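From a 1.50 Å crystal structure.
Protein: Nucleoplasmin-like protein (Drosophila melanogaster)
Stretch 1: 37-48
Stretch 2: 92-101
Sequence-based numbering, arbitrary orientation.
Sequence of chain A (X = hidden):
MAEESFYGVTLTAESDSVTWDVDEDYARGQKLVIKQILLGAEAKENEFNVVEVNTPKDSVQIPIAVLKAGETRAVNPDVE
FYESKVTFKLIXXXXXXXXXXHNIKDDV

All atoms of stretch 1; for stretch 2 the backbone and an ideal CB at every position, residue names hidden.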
# COMPACT_ATOMS: atom_id res chain seq x y z
N ILE A 37 2.91 -10.19 -1.45
CA ILE A 37 3.46 -11.44 -0.95
C ILE A 37 2.58 -11.69 0.26
O ILE A 37 2.59 -10.92 1.22
CB ILE A 37 4.95 -11.32 -0.57
CG1 ILE A 37 5.75 -10.97 -1.83
CG2 ILE A 37 5.45 -12.65 -0.01
CD1 ILE A 37 7.26 -10.87 -1.62
N LEU A 38 1.82 -12.77 0.18
CA LEU A 38 0.82 -13.12 1.18
C LEU A 38 1.06 -14.44 1.89
O LEU A 38 1.42 -15.43 1.26
CB LEU A 38 -0.53 -13.14 0.46
CG LEU A 38 -1.84 -13.53 1.15
CD1 LEU A 38 -2.22 -12.50 2.21
CD2 LEU A 38 -2.91 -13.61 0.07
N LEU A 39 0.86 -14.43 3.21
CA LEU A 39 1.05 -15.62 4.03
C LEU A 39 -0.24 -16.45 4.07
O LEU A 39 -1.32 -15.93 4.35
CB LEU A 39 1.44 -15.22 5.45
CG LEU A 39 1.75 -16.36 6.42
CD1 LEU A 39 3.01 -17.09 5.98
CD2 LEU A 39 1.93 -15.80 7.83
N GLY A 40 -0.13 -17.74 3.78
CA GLY A 40 -1.30 -18.61 3.78
C GLY A 40 -1.97 -18.75 5.14
O GLY A 40 -1.32 -18.66 6.18
N ALA A 41 -3.28 -19.00 5.12
CA ALA A 41 -4.06 -19.15 6.34
C ALA A 41 -3.57 -20.29 7.24
O ALA A 41 -3.72 -20.22 8.46
CB ALA A 41 -5.53 -19.38 5.98
N GLU A 42 -2.97 -21.31 6.65
CA GLU A 42 -2.47 -22.46 7.41
C GLU A 42 -1.12 -22.22 8.08
O GLU A 42 -0.66 -23.07 8.85
CB GLU A 42 -2.34 -23.68 6.50
CG GLU A 42 -3.53 -23.93 5.62
CD GLU A 42 -4.68 -24.56 6.35
OE1 GLU A 42 -5.16 -23.96 7.34
OE2 GLU A 42 -5.10 -25.66 5.94
N ALA A 43 -0.48 -21.09 7.79
CA ALA A 43 0.82 -20.80 8.39
C ALA A 43 0.73 -20.81 9.91
O ALA A 43 -0.14 -20.17 10.49
CB ALA A 43 1.35 -19.46 7.90
N LYS A 44 1.65 -21.53 10.55
CA LYS A 44 1.68 -21.64 11.99
C LYS A 44 1.76 -20.27 12.62
O LYS A 44 2.54 -19.42 12.20
CB LYS A 44 2.90 -22.46 12.45
CG LYS A 44 3.26 -23.63 11.55
CD LYS A 44 4.05 -23.17 10.32
CE LYS A 44 3.21 -23.15 9.06
NZ LYS A 44 3.98 -22.58 7.94
N GLU A 45 0.94 -20.06 13.65
CA GLU A 45 0.91 -18.77 14.33
C GLU A 45 2.27 -18.46 14.96
O GLU A 45 2.92 -19.34 15.54
CB GLU A 45 -0.19 -18.76 15.40
CG GLU A 45 -0.55 -17.37 15.88
CD GLU A 45 -1.54 -16.65 14.98
OE1 GLU A 45 -1.84 -17.16 13.88
OE2 GLU A 45 -2.03 -15.56 15.36
N ASN A 46 2.71 -17.22 14.82
CA ASN A 46 3.99 -16.74 15.37
C ASN A 46 5.27 -17.25 14.72
O ASN A 46 6.35 -17.00 15.24
CB ASN A 46 4.05 -17.03 16.88
CG ASN A 46 2.90 -16.41 17.62
OD1 ASN A 46 2.54 -15.25 17.37
ND2 ASN A 46 2.31 -17.16 18.56
N GLU A 47 5.15 -17.95 13.60
CA GLU A 47 6.32 -18.44 12.90
C GLU A 47 6.72 -17.49 11.79
O GLU A 47 5.93 -17.20 10.88
CB GLU A 47 6.05 -19.81 12.30
CG GLU A 47 7.08 -20.24 11.30
CD GLU A 47 6.69 -21.51 10.60
OE1 GLU A 47 6.73 -22.56 11.27
OE2 GLU A 47 6.33 -21.44 9.40
N PHE A 48 7.95 -17.00 11.86
CA PHE A 48 8.43 -16.09 10.83
C PHE A 48 8.61 -16.81 9.51
O PHE A 48 9.16 -17.90 9.45
CB PHE A 48 9.76 -15.46 11.25
CG PHE A 48 9.60 -14.25 12.11
CD1 PHE A 48 10.04 -14.25 13.43
CD2 PHE A 48 9.01 -13.09 11.60
CE1 PHE A 48 9.90 -13.12 14.23
CE2 PHE A 48 8.86 -11.96 12.40
CZ PHE A 48 9.30 -11.97 13.72
N UNK A 92 13.05 -19.09 5.51
CA UNK A 92 12.63 -19.28 6.90
C UNK A 92 11.12 -19.48 6.92
O UNK A 92 10.38 -18.77 6.23
CB UNK A 92 13.04 -18.09 7.77
N UNK A 93 10.66 -20.46 7.70
CA UNK A 93 9.24 -20.74 7.77
C UNK A 93 8.84 -21.87 6.82
O UNK A 93 9.63 -22.28 5.97
CB UNK A 93 8.44 -19.47 7.45
N UNK A 94 7.62 -22.36 6.96
CA UNK A 94 7.17 -23.45 6.10
C UNK A 94 6.07 -23.03 5.15
O UNK A 94 5.62 -23.81 4.31
CB UNK A 94 6.68 -24.62 6.95
N UNK A 95 5.64 -21.78 5.27
CA UNK A 95 4.59 -21.27 4.40
C UNK A 95 3.24 -21.91 4.66
O UNK A 95 2.96 -22.36 5.76
CB UNK A 95 4.98 -21.48 2.94
N UNK A 96 2.37 -21.97 3.64
CA UNK A 96 2.66 -21.45 2.30
C UNK A 96 2.69 -19.93 2.20
O UNK A 96 2.12 -19.22 3.02
CB UNK A 96 1.62 -21.99 1.31
N UNK A 97 3.41 -19.45 1.19
CA UNK A 97 3.52 -18.03 0.91
C UNK A 97 3.21 -17.85 -0.57
O UNK A 97 3.72 -18.59 -1.42
CB UNK A 97 4.90 -17.48 1.27
N UNK A 98 2.36 -16.88 -0.89
CA UNK A 98 2.00 -16.64 -2.28
C UNK A 98 2.63 -15.33 -2.77
O UNK A 98 2.64 -14.33 -2.06
CB UNK A 98 0.48 -16.60 -2.44
N UNK A 99 3.15 -15.36 -3.99
CA UNK A 99 3.77 -14.17 -4.58
C UNK A 99 2.91 -13.77 -5.78
O UNK A 99 2.70 -14.58 -6.69
CB UNK A 99 5.22 -14.43 -4.99
N UNK A 100 2.41 -12.54 -5.76
CA UNK A 100 1.56 -12.04 -6.84
C UNK A 100 2.14 -10.82 -7.55
O UNK A 100 2.77 -9.97 -6.93
CB UNK A 100 0.18 -11.69 -6.29
N UNK A 101 1.89 -10.72 -8.85
CA UNK A 101 2.41 -9.59 -9.59
C UNK A 101 2.01 -9.55 -11.05
O UNK A 101 1.06 -10.20 -11.48
CB UNK A 101 3.94 -9.58 -9.49

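Position 92 directs its CB sideways, 4.2 Å from Phe 48 O, with open space beyond. Most extended side chains would fit. The residue is Lys 92, all-trans.

At position 93 the phi/psi of 96/169 would jam a CB against the preceding carbonyl oxygen, and the ideal CB falls 2.6 Å from Phe 48 O, a clash. Both tests call for glycine, and Gly 93 is found.

Position 94 offers its backbone N to Glu 47 OE2 at 2.9 Å (N-H...O angle 160°), a hydrogen bond available to any residue but proline. The ideal CB lies 3.5 Å from Lys 44 NZ, so a small or polar side chain is plausible. Ser 94 adopts the m rotamer.

Position 95 has phi/psi 68/-153. Positive phi favours glycine, and a CB, directed away from stretch 1, would be crowded by the N of position 97 at 3.1 Å. Gly 95 contributes its carbonyl: Lys 44 NZ donates to Gly 95 O at a very short 2.4 Å. Lys 44 NZ also forms a salt bridge with Glu 47 OE2 (3.0 Å), so the two side chains brace each other while binding this loop.

Position 96 follows a cis peptide bond, strong evidence for proline, and its phi of -72° agrees. The deposited residue is Pro 96. Gly 40 N donates to Pro 96 O at 2.8 Å.

Position 97 opens the strand, antiparallel to 37-39. Its CB shares a sheet face with Ile 37 and Leu 39, 5.0 Å from Ile 37 CG2 and 5.1 Å from Leu 39 CD1, so valine, isoleucine or leucine would suit. Val 97 (t) places CG1 3.5 Å from Ile 37 CG2 and CG2 4.0 Å from Leu 39 CD1.

Position 98 pairs with Leu 38 through two backbone hydrogen bonds. Its CB shares Leu 38's face, and Gly 40 leaves room nearby, so a large apolar or aromatic group is reasonable. Tyr 98 N donates to Leu 38 O at 2.8 Å, and Leu 38 N to Tyr 98 O at 2.9 Å. Tyr 98 sets CD1 4.2 Å from Leu 38 CD2 and CE1 3.6 Å from Gly 40 CA; a water joins its OH to Ala 41 N.

Position 99 has its CB 4.7 Å from Ile 37 CG1, suiting a branched aliphatic. Ile 99 CG1 lies 4.4 Å from Ile 37 CG1.

Position 100 points its CB sideways, leaving several choices; His 100 CE1, at the ring edge, lies 4.0 Å from Leu 38 CD2.

Position 101 is out of reach; it is Gly 101.

Stretch 2 (92-101) KGSGPVYIHG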
# COMPACT_ATOMS: atom_id res chain seq x y z
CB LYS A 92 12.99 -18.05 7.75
CG LYS A 92 12.97 -18.29 9.25
CD LYS A 92 13.53 -17.07 10.00
CE LYS A 92 13.98 -17.44 11.41
NZ LYS A 92 14.81 -16.36 12.02
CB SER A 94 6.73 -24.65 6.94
OG SER A 94 7.84 -25.16 7.66
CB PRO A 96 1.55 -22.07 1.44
CG PRO A 96 0.41 -22.19 2.40
CD PRO A 96 1.05 -22.63 3.68
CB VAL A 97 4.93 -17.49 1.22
CG1 VAL A 97 5.03 -16.02 0.81
CG2 VAL A 97 5.22 -17.63 2.70
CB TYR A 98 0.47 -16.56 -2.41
CG TYR A 98 -0.27 -17.61 -1.62
CD1 TYR A 98 -1.02 -17.27 -0.49
CD2 TYR A 98 -0.22 -18.96 -1.99
CE1 TYR A 98 -1.70 -18.24 0.24
CE2 TYR A 98 -0.90 -19.93 -1.25
CZ TYR A 98 -1.63 -19.56 -0.15
OH TYR A 98 -2.29 -20.53 0.59
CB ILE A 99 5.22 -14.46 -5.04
CG1 ILE A 99 6.06 -14.87 -3.83
CG2 ILE A 99 5.82 -13.23 -5.69
CD1 ILE A 99 7.48 -15.32 -4.18
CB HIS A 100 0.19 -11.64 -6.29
CG HIS A 100 -0.47 -12.71 -5.47
ND1 HIS A 100 -0.83 -12.51 -4.16
CD2 HIS A 100 -0.86 -13.97 -5.79
CE1 HIS A 100 -1.41 -13.60 -3.69
NE2 HIS A 100 -1.44 -14.50 -4.66
O HOH W 1 -4.45 -19.82 2.26
O HOH W 2 1.26 -24.54 6.54
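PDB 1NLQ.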